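PDB 6CNG: DegV domain-containing protein spr0652 from Streptococcus pneumoniae, which binds linoleic acid and probably other long-chain fatty acids, consistent with a role as the fatty-acid-carrying FakB3 partner of a fatty acid kinase. Local coordinates for residues I26-C31 / D89-A94; I52-Q57 / M71-A76; N153-Q158 / E167-Y172; T200-L205 / L219-K224. All coordinates share one frame; numbering follows the deposited sequence.

Interaction 1: residues I26-C31 / D89-A94; sequences IADSGC and DDYLRA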
# COMPACT_ATOMS: atom_id res chain seq x y z
N ILE A 26 1.75 12.62 -4.16
CA ILE A 26 0.41 12.37 -3.63
C ILE A 26 0.17 10.87 -3.64
O ILE A 26 0.57 10.18 -4.57
CB ILE A 26 -0.66 13.09 -4.47
CG1 ILE A 26 -0.27 14.53 -4.73
CG2 ILE A 26 -1.99 13.03 -3.76
CD1 ILE A 26 -1.22 15.30 -5.59
N ALA A 27 -0.44 10.37 -2.59
CA ALA A 27 -0.80 8.97 -2.53
C ALA A 27 -2.13 8.84 -1.81
O ALA A 27 -2.48 9.68 -0.99
CB ALA A 27 0.26 8.13 -1.78
N ASP A 28 -2.88 7.81 -2.13
CA ASP A 28 -4.07 7.53 -1.33
C ASP A 28 -3.69 6.74 -0.07
O ASP A 28 -2.54 6.33 0.13
CB ASP A 28 -5.14 6.86 -2.20
CG ASP A 28 -4.72 5.50 -2.73
OD1 ASP A 28 -4.05 4.74 -1.98
OD2 ASP A 28 -5.09 5.17 -3.88
N SER A 29 -4.67 6.51 0.81
CA SER A 29 -4.39 5.89 2.11
C SER A 29 -4.17 4.35 2.05
O SER A 29 -4.09 3.69 3.10
CB SER A 29 -5.42 6.34 3.14
OG SER A 29 -6.69 5.83 2.87
N GLY A 30 -4.02 3.78 0.85
CA GLY A 30 -3.35 2.51 0.67
C GLY A 30 -1.86 2.57 0.88
O GLY A 30 -1.22 1.52 0.95
N CYS A 31 -1.29 3.78 0.92
CA CYS A 31 0.06 4.06 1.38
C CYS A 31 0.03 4.28 2.89
O CYS A 31 -0.85 4.96 3.41
CB CYS A 31 0.60 5.34 0.72
SG CYS A 31 2.20 5.97 1.28
N ASP A 89 -12.54 15.29 -6.85
CA ASP A 89 -12.36 16.58 -6.21
C ASP A 89 -11.35 16.51 -5.09
O ASP A 89 -10.58 17.45 -4.87
CB ASP A 89 -13.70 17.03 -5.66
CG ASP A 89 -13.63 18.36 -5.05
OD1 ASP A 89 -13.33 19.31 -5.80
OD2 ASP A 89 -13.83 18.45 -3.83
N ASP A 90 -11.33 15.41 -4.34
CA ASP A 90 -10.32 15.23 -3.31
C ASP A 90 -8.92 15.28 -3.92
O ASP A 90 -7.99 15.82 -3.31
CB ASP A 90 -10.54 13.89 -2.63
CG ASP A 90 -11.86 13.82 -1.89
OD1 ASP A 90 -12.57 14.84 -1.84
OD2 ASP A 90 -12.19 12.74 -1.35
N TYR A 91 -8.75 14.71 -5.11
CA TYR A 91 -7.47 14.77 -5.79
C TYR A 91 -7.18 16.18 -6.28
O TYR A 91 -6.06 16.68 -6.12
CB TYR A 91 -7.47 13.74 -6.94
CG TYR A 91 -7.25 12.31 -6.47
CD1 TYR A 91 -6.18 12.01 -5.67
CD2 TYR A 91 -8.10 11.28 -6.83
CE1 TYR A 91 -5.97 10.74 -5.23
CE2 TYR A 91 -7.88 10.00 -6.40
CZ TYR A 91 -6.81 9.74 -5.59
OH TYR A 91 -6.53 8.49 -5.12
N LEU A 92 -8.18 16.87 -6.81
CA LEU A 92 -7.96 18.24 -7.30
C LEU A 92 -7.45 19.16 -6.20
O LEU A 92 -6.56 19.98 -6.44
CB LEU A 92 -9.27 18.82 -7.85
CG LEU A 92 -9.84 18.26 -9.13
CD1 LEU A 92 -11.18 18.94 -9.36
CD2 LEU A 92 -8.91 18.47 -10.27
N ARG A 93 -8.04 19.07 -5.00
CA ARG A 93 -7.56 19.85 -3.88
C ARG A 93 -6.09 19.61 -3.62
O ARG A 93 -5.34 20.55 -3.31
CB ARG A 93 -8.31 19.44 -2.61
CG ARG A 93 -9.72 19.92 -2.47
CD ARG A 93 -10.11 20.00 -0.98
NE ARG A 93 -9.38 19.06 -0.11
CZ ARG A 93 -8.35 19.38 0.68
NH1 ARG A 93 -7.87 20.63 0.73
NH2 ARG A 93 -7.79 18.44 1.43
N ALA A 94 -5.69 18.36 -3.66
CA ALA A 94 -4.32 17.99 -3.32
C ALA A 94 -3.31 18.51 -4.33
O ALA A 94 -2.13 18.65 -3.98
CB ALA A 94 -4.25 16.48 -3.22
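Ile26 and Ala94 supply the apolar half of this contact. The end of the isoleucine main branch, CD1, lies 4.0 Å from Ala94 CB and 3.8 Å from Ala94 O, while its CG2 branch lies beside it on the same side of the methyl, 4.2 Å from Ala94 CB. Both residues are buried.

The polar half is van der Waals contact rather than a direct bond. Tyr91 OH comes 3.6 Å from Asp28 CB and 3.8 Å from Asp28 OD2, with carboxylate and ring planes 46° apart. Ser113 OG joins the two indirectly, hydrogen-bonding both Tyr91 OH and Asp28 OD2; OD2 also accepts from the backbone N of Ile106.

One hydrogen bond within 26-31 holds the carboxylate. With Asp28 CG set between the backbone N and the carbonyl carbon (chi1 63°), OD1 accepts on its anti side from Gly30 N at 3.0 Å, the donor lying 28° out of the carboxylate plane. Cys31 N closes the beta turn on Asp28 O, 2.9 Å away.

The Asp28 side chain is about 8 Å from the bound linoleic acid. An Asx turn thus overlaps a type I beta turn at the C-terminal end of parallel strand 23-28, with helix 88-95 packed on the strand and the fatty acid site nearby.

Interaction 2: residues I52-Q57 / M71-A76; sequences IQVADQ and METMYA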
# COMPACT_ATOMS: atom_id res chain seq x y z
N ILE A 52 -14.02 4.48 5.44
CA ILE A 52 -14.57 3.21 5.88
C ILE A 52 -15.84 3.49 6.65
O ILE A 52 -15.82 4.20 7.66
CB ILE A 52 -13.57 2.46 6.78
CG1 ILE A 52 -12.33 2.08 5.97
CG2 ILE A 52 -14.22 1.23 7.37
CD1 ILE A 52 -11.06 2.12 6.74
N GLN A 53 -16.95 2.95 6.18
CA GLN A 53 -18.25 3.16 6.81
C GLN A 53 -18.58 1.96 7.69
O GLN A 53 -18.60 0.83 7.20
CB GLN A 53 -19.31 3.34 5.73
CG GLN A 53 -20.74 3.62 6.23
CD GLN A 53 -21.85 3.02 5.34
OE1 GLN A 53 -22.40 1.94 5.63
NE2 GLN A 53 -22.19 3.72 4.27
N VAL A 54 -18.83 2.21 8.98
CA VAL A 54 -19.28 1.19 9.92
C VAL A 54 -20.64 1.61 10.46
O VAL A 54 -20.72 2.56 11.23
CB VAL A 54 -18.29 1.00 11.07
CG1 VAL A 54 -18.69 -0.15 11.90
CG2 VAL A 54 -16.89 0.83 10.54
N ALA A 55 -21.68 0.89 10.07
CA ALA A 55 -23.09 1.28 10.33
C ALA A 55 -23.31 2.69 9.80
O ALA A 55 -22.95 2.96 8.65
CB ALA A 55 -23.44 1.03 11.79
N ASP A 56 -23.89 3.62 10.58
CA ASP A 56 -24.09 5.00 10.12
C ASP A 56 -22.98 5.96 10.57
O ASP A 56 -23.17 7.17 10.55
CB ASP A 56 -25.49 5.55 10.47
CG ASP A 56 -25.88 5.35 11.94
OD1 ASP A 56 -25.15 4.64 12.67
OD2 ASP A 56 -26.93 5.91 12.35
N GLN A 57 -21.80 5.43 10.91
CA GLN A 57 -20.62 6.23 11.24
C GLN A 57 -19.57 6.11 10.13
O GLN A 57 -19.34 5.04 9.56
CB GLN A 57 -20.01 5.76 12.57
CG GLN A 57 -18.81 6.56 13.01
CD GLN A 57 -18.47 6.35 14.48
OE1 GLN A 57 -18.81 5.32 15.09
NE2 GLN A 57 -17.78 7.34 15.07
N MET A 71 -11.24 -0.10 14.19
CA MET A 71 -11.24 -1.55 14.08
C MET A 71 -12.15 -2.17 15.13
O MET A 71 -12.92 -3.09 14.83
CB MET A 71 -9.81 -2.06 14.21
CG MET A 71 -8.92 -1.64 13.03
SD MET A 71 -9.28 -2.42 11.44
CE MET A 71 -8.65 -4.06 11.73
N GLU A 72 -12.06 -1.70 16.39
CA GLU A 72 -12.91 -2.22 17.46
C GLU A 72 -14.37 -2.10 17.08
O GLU A 72 -15.16 -3.04 17.27
CB GLU A 72 -12.64 -1.42 18.74
CG GLU A 72 -13.41 -1.89 19.98
CD GLU A 72 -12.91 -1.27 21.28
OE1 GLU A 72 -13.49 -1.60 22.34
OE2 GLU A 72 -11.95 -0.48 21.25
N THR A 73 -14.75 -0.96 16.52
CA THR A 73 -16.12 -0.73 16.10
C THR A 73 -16.50 -1.65 14.97
O THR A 73 -17.59 -2.23 14.98
CB THR A 73 -16.28 0.72 15.69
OG1 THR A 73 -15.93 1.55 16.80
CG2 THR A 73 -17.69 1.02 15.29
N MET A 74 -15.60 -1.83 14.01
CA MET A 74 -15.88 -2.69 12.89
C MET A 74 -16.12 -4.11 13.36
O MET A 74 -17.07 -4.76 12.94
CB MET A 74 -14.71 -2.59 11.93
CG MET A 74 -14.78 -3.44 10.68
SD MET A 74 -14.16 -5.07 10.93
CE MET A 74 -12.48 -4.78 11.36
N TYR A 75 -15.27 -4.60 14.23
CA TYR A 75 -15.42 -5.98 14.62
C TYR A 75 -16.61 -6.17 15.52
O TYR A 75 -17.14 -7.27 15.61
CB TYR A 75 -14.17 -6.41 15.33
CG TYR A 75 -13.01 -6.82 14.43
CD1 TYR A 75 -13.12 -7.90 13.58
CD2 TYR A 75 -11.80 -6.15 14.49
CE1 TYR A 75 -12.05 -8.30 12.79
CE2 TYR A 75 -10.72 -6.55 13.69
CZ TYR A 75 -10.85 -7.62 12.86
OH TYR A 75 -9.79 -8.01 12.07
N ALA A 76 -17.05 -5.12 16.19
CA ALA A 76 -18.21 -5.17 17.06
C ALA A 76 -19.52 -5.13 16.30
O ALA A 76 -20.57 -5.40 16.89
CB ALA A 76 -18.20 -3.96 17.98
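The amide of Gln57 and the ring of Tyr75 are the flat groups beside this contact. Gln57 meets the helix loosely through its oxygen, OE1 lying 4.4 Å from Thr73 CG2. Tyr75 leaves the helix on the side away from the strand; one ring face carries Met74 CE, 3.3 Å above the ring plane and over its centre, a Met-aromatic CH-pi contact between consecutive helix residues.

Val54 is the main bridge between the segments. Its CG1, anti to the backbone N (chi1 -173°), reaches Thr73 CG2 at 3.7 Å and the helix backbone at Met74 CA at 3.9 Å. The other branch, CG2, is 4.3 Å from Met74 CB. Thr73 OG1 bonds to Gln69 O one turn back, and with this torsion (chi1 -58°) CG2 is the branch that meets Val54. No hydrogen bond crosses the contact.

The type II' turn from Val54 to Gln57 reverses the chain between strands 43-54 and 57-60, with Val54 N and Gln57 O paired at 2.9 Å. Helix 67-76 packs against this hairpin end, while Phe287 of helix 283-289 touches both Ile52 and Met74, and Ser81 touches Val54 and Met74.

Interaction 3: residues N153-Q158 / E167-Y172; sequences NDLIDQ and EAITAY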
# COMPACT_ATOMS: atom_id res chain seq x y z
N ASN A 153 10.73 10.18 -3.97
CA ASN A 153 11.44 11.18 -3.20
C ASN A 153 12.93 11.08 -3.42
O ASN A 153 13.61 12.09 -3.61
CB ASN A 153 11.13 10.99 -1.72
CG ASN A 153 11.53 12.19 -0.88
OD1 ASN A 153 11.06 13.30 -1.14
ND2 ASN A 153 12.38 11.98 0.11
N ASP A 154 13.47 9.87 -3.37
CA ASP A 154 14.86 9.64 -3.73
C ASP A 154 15.18 10.31 -5.06
O ASP A 154 16.11 11.12 -5.15
CB ASP A 154 15.10 8.14 -3.85
CG ASP A 154 15.25 7.43 -2.52
OD1 ASP A 154 15.15 8.05 -1.44
OD2 ASP A 154 15.46 6.20 -2.60
N LEU A 155 14.42 9.97 -6.11
CA LEU A 155 14.72 10.46 -7.45
C LEU A 155 14.71 11.97 -7.52
O LEU A 155 15.51 12.55 -8.26
CB LEU A 155 13.75 9.89 -8.48
CG LEU A 155 13.61 8.37 -8.52
CD1 LEU A 155 12.37 7.98 -9.20
CD2 LEU A 155 14.79 7.73 -9.17
N ILE A 156 13.80 12.63 -6.79
CA ILE A 156 13.77 14.09 -6.83
C ILE A 156 14.97 14.67 -6.10
O ILE A 156 15.60 15.62 -6.58
CB ILE A 156 12.47 14.63 -6.25
CG1 ILE A 156 11.28 14.20 -7.08
CG2 ILE A 156 12.54 16.10 -6.24
CD1 ILE A 156 9.93 14.44 -6.41
N ASP A 157 15.30 14.13 -4.93
CA ASP A 157 16.52 14.50 -4.23
C ASP A 157 17.73 14.37 -5.13
O ASP A 157 18.69 15.13 -5.02
CB ASP A 157 16.70 13.60 -3.00
CG ASP A 157 17.65 14.19 -1.97
OD1 ASP A 157 17.57 15.39 -1.67
OD2 ASP A 157 18.48 13.44 -1.43
N GLN A 158 17.69 13.42 -6.04
CA GLN A 158 18.82 13.19 -6.92
C GLN A 158 18.94 14.24 -8.01
O GLN A 158 19.98 14.29 -8.68
CB GLN A 158 18.70 11.80 -7.53
CG GLN A 158 18.91 10.72 -6.50
CD GLN A 158 18.67 9.34 -7.06
OE1 GLN A 158 18.80 9.11 -8.26
NE2 GLN A 158 18.34 8.40 -6.19
N GLU A 167 10.42 8.28 -16.06
CA GLU A 167 11.14 7.15 -16.65
C GLU A 167 11.68 6.23 -15.55
O GLU A 167 11.46 5.02 -15.58
CB GLU A 167 12.24 7.74 -17.54
CG GLU A 167 13.38 6.83 -17.95
CD GLU A 167 14.45 7.57 -18.77
OE1 GLU A 167 14.19 8.73 -19.17
OE2 GLU A 167 15.54 6.99 -19.02
N ALA A 168 12.35 6.80 -14.57
CA ALA A 168 13.01 5.99 -13.56
C ALA A 168 12.02 5.26 -12.67
O ALA A 168 12.31 4.15 -12.22
CB ALA A 168 13.92 6.87 -12.72
N ILE A 169 10.88 5.87 -12.35
CA ILE A 169 9.91 5.22 -11.48
C ILE A 169 9.14 4.14 -12.23
O ILE A 169 8.76 3.12 -11.65
CB ILE A 169 8.96 6.25 -10.85
CG1 ILE A 169 8.26 5.66 -9.62
CG2 ILE A 169 7.92 6.75 -11.84
CD1 ILE A 169 9.16 5.44 -8.37
N THR A 170 8.90 4.32 -13.52
CA THR A 170 8.32 3.24 -14.29
C THR A 170 9.25 2.03 -14.29
O THR A 170 8.80 0.90 -14.10
CB THR A 170 8.04 3.72 -15.71
OG1 THR A 170 7.14 4.84 -15.66
CG2 THR A 170 7.38 2.64 -16.45
N ALA A 171 10.54 2.27 -14.43
CA ALA A 171 11.49 1.17 -14.38
C ALA A 171 11.53 0.57 -12.99
O ALA A 171 11.55 -0.65 -12.86
CB ALA A 171 12.87 1.67 -14.78
N TYR A 172 11.50 1.40 -11.95
CA TYR A 172 11.61 0.88 -10.59
C TYR A 172 10.43 -0.00 -10.25
O TYR A 172 10.56 -0.99 -9.53
CB TYR A 172 11.72 2.04 -9.61
CG TYR A 172 11.88 1.62 -8.15
CD1 TYR A 172 13.02 1.00 -7.72
CD2 TYR A 172 10.89 1.87 -7.22
CE1 TYR A 172 13.17 0.62 -6.43
CE2 TYR A 172 11.03 1.51 -5.91
CZ TYR A 172 12.17 0.88 -5.51
OH TYR A 172 12.33 0.50 -4.21
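Leu155 sets out from helix 143-157 toward helix 162-174 and rests both methyls on Ala168 CB. Its CG stands beside the backbone N, anti to the carbonyl carbon (chi1 -54°), which carries the fork outward to the second helix. CD2 is 3.8 Å from Ala168 CB, and CD1 is 4.0 Å from Ala168 CB. The alanine methyl therefore faces the forked end of the leucine.

CD1 also reaches onward to the next residue. It lies 4.1 Å from Ile169 N and 4.2 Å from Ile169 CB, so the leucine touches helix backbone as well as side chain. Ile169 meets it from the flank: CG1 is anti to the backbone N (chi1 -162°), and the following bend (chi2 71°) places Ile169 CD1 4.2 Å from Leu155 CD1. The same isoleucine continues onto Lys151 and Leu152 of the first helix, and Tyr172, one turn on from Ala168, touches Leu148 and Lys151, extending the interface toward the earlier turns of helix 143-157.

A sodium ion about 10 Å from the Ile169 side chain probably also links the two helices, since its ligands Glu144, Gln173 and Thr176 come from the start of the first and from the end of the second and just beyond. The polar groups nearby are engaged away from the interface: Asp154 forms a salt bridge with Arg248, and Tyr172 OH hydrogen-bonds Glu299. With no hydrogen bond or ion pair between them, the contact of these two segments is apolar, made by the leucine methyls on alanine and isoleucine.

Interaction 4: residues T200-L205 / L219-K224; sequences TVVGLL and LELLQK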
# COMPACT_ATOMS: atom_id res chain seq x y z
N THR A 200 -12.62 -19.14 1.47
CA THR A 200 -12.96 -20.16 2.44
C THR A 200 -11.74 -20.99 2.81
O THR A 200 -11.67 -21.48 3.94
CB THR A 200 -14.07 -21.07 1.92
OG1 THR A 200 -13.59 -21.85 0.80
CG2 THR A 200 -15.31 -20.25 1.49
N VAL A 201 -10.76 -21.11 1.90
CA VAL A 201 -9.61 -21.99 2.10
C VAL A 201 -8.52 -21.36 2.94
O VAL A 201 -7.56 -22.05 3.30
CB VAL A 201 -8.98 -22.55 0.80
CG1 VAL A 201 -9.88 -23.61 0.17
CG2 VAL A 201 -8.72 -21.46 -0.18
N VAL A 202 -8.65 -20.08 3.30
CA VAL A 202 -7.65 -19.36 4.09
C VAL A 202 -8.35 -18.48 5.12
O VAL A 202 -9.57 -18.35 5.14
CB VAL A 202 -6.74 -18.48 3.20
CG1 VAL A 202 -5.85 -19.34 2.28
CG2 VAL A 202 -7.60 -17.50 2.39
N GLY A 203 -7.54 -17.88 5.99
CA GLY A 203 -8.05 -17.00 7.02
C GLY A 203 -9.05 -17.63 7.97
O GLY A 203 -9.72 -16.91 8.72
N LEU A 204 -9.16 -18.96 7.97
CA LEU A 204 -10.09 -19.66 8.85
C LEU A 204 -9.39 -20.76 9.63
O LEU A 204 -8.92 -21.75 9.05
CB LEU A 204 -11.28 -20.25 8.08
CG LEU A 204 -11.06 -21.58 7.36
CD1 LEU A 204 -12.35 -22.06 6.69
CD2 LEU A 204 -9.93 -21.46 6.34
N LEU A 205 -9.35 -20.59 10.94
CA LEU A 205 -8.98 -21.67 11.85
C LEU A 205 -7.57 -22.19 11.54
O LEU A 205 -7.36 -23.28 11.00
CB LEU A 205 -10.07 -22.75 11.84
CG LEU A 205 -11.39 -22.40 12.58
CD1 LEU A 205 -12.04 -21.11 12.10
CD2 LEU A 205 -12.39 -23.55 12.48
N LEU A 219 -5.58 -10.09 -5.62
CA LEU A 219 -5.01 -11.05 -4.69
C LEU A 219 -4.74 -12.36 -5.40
O LEU A 219 -5.60 -12.87 -6.12
CB LEU A 219 -5.94 -11.30 -3.51
CG LEU A 219 -5.99 -10.20 -2.47
CD1 LEU A 219 -7.01 -9.15 -2.89
CD2 LEU A 219 -6.35 -10.77 -1.14
N GLU A 220 -3.56 -12.93 -5.18
CA GLU A 220 -3.23 -14.23 -5.73
C GLU A 220 -2.60 -15.10 -4.66
O GLU A 220 -1.62 -14.70 -4.02
CB GLU A 220 -2.30 -14.11 -6.94
CG GLU A 220 -1.80 -15.47 -7.48
CD GLU A 220 -1.53 -15.51 -8.99
OE1 GLU A 220 -2.05 -14.65 -9.75
OE2 GLU A 220 -0.79 -16.42 -9.43
N LEU A 221 -3.14 -16.28 -4.48
CA LEU A 221 -2.67 -17.18 -3.46
C LEU A 221 -1.37 -17.84 -3.88
O LEU A 221 -1.16 -18.18 -5.04
CB LEU A 221 -3.72 -18.26 -3.25
CG LEU A 221 -3.40 -19.29 -2.20
CD1 LEU A 221 -3.23 -18.67 -0.86
CD2 LEU A 221 -4.53 -20.28 -2.20
N LEU A 222 -0.51 -18.07 -2.88
CA LEU A 222 0.78 -18.70 -3.08
C LEU A 222 0.96 -19.88 -2.16
O LEU A 222 1.47 -20.93 -2.56
CB LEU A 222 1.91 -17.72 -2.79
CG LEU A 222 2.06 -16.52 -3.69
CD1 LEU A 222 3.22 -15.72 -3.23
CD2 LEU A 222 2.22 -16.89 -5.13
N GLN A 223 0.62 -19.71 -0.89
CA GLN A 223 0.76 -20.77 0.08
C GLN A 223 -0.30 -20.58 1.14
O GLN A 223 -0.75 -19.46 1.41
CB GLN A 223 2.13 -20.81 0.78
CG GLN A 223 3.28 -21.27 -0.09
CD GLN A 223 4.53 -21.54 0.72
OE1 GLN A 223 4.46 -21.97 1.88
NE2 GLN A 223 5.70 -21.29 0.12
N LYS A 224 -0.73 -21.68 1.70
CA LYS A 224 -1.48 -21.69 2.95
C LYS A 224 -0.48 -22.16 4.00
O LYS A 224 0.23 -23.14 3.79
CB LYS A 224 -2.66 -22.65 2.83
CG LYS A 224 -3.52 -22.46 1.56
CD LYS A 224 -4.51 -23.61 1.31
CE LYS A 224 -4.82 -23.83 -0.18
NZ LYS A 224 -6.01 -23.06 -0.70
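An edge strand with a classic beta bulge meets the loop that follows helix 196-201, and the last part of that weakly bonded helix, through Leu221 and Lys224 on the strand and Val201 and Val202 opposite. Strand 219-226 is outermost in its sheet and pairs antiparallel with 207-213; the bulge consists of Leu222 and Gln223, both bonded through the backbone to Val210. Leu221 and Lys224, on either side of the bulge in sequence, both direct their side chains at 200-205. Leu219, where the strand begins, touches the bound linoleic acid.

Val202 is the buried member. Its CG1, beside the backbone N (chi1 -67°), touches two residues at once, lying 4.1 Å from Leu221 CD1 and 4.0 Å from Lys224 CG. The valine and leucine side chains run past each other in opposite directions, whereas the lysine chain crosses Val202 at about a right angle. Met209 of the neighbouring strand touches both Val202 and Leu221 and so backs this apolar group.

Further out, the lysine chain continues across Val201. Its CD passes 4.0 Å from Val201 O, and a bend at the last torsion (chi4 -92°) brings Lys224 NZ to 3.2 Å from Val201 CG2 and 3.4 Å from Val201 CB.

Chemically the contact is graded: methyls at Val202, then lysine methylenes, then an amine beside an exposed valine. No hydrogen bond or salt bridge spans it. The favourable part of Lys224 is its methylenes over Val202; the NZ approach to Val201 is unusually short and bears little weight.

Starting at the N terminus, strand 23-28 opens interaction 1, which closes only at helix 88-95. Interaction 2 is nested within that loop, bringing helix 67-76 back onto strand 43-54, the parallel neighbour of 23-28; the two contacts thus serve one sheet, with centres 23 Å apart. Interaction 3 follows in series and closes a short loop between consecutive helices 143-157 and 162-174. Interaction 4 comes last, fastening the end of helix 196-201 to edge strand 219-226 of the second sheet. No loops cross and no contacts touch. Interactions 2 and 3 are most distant, about 38 Å between centres, on opposite sides of the chain's centre.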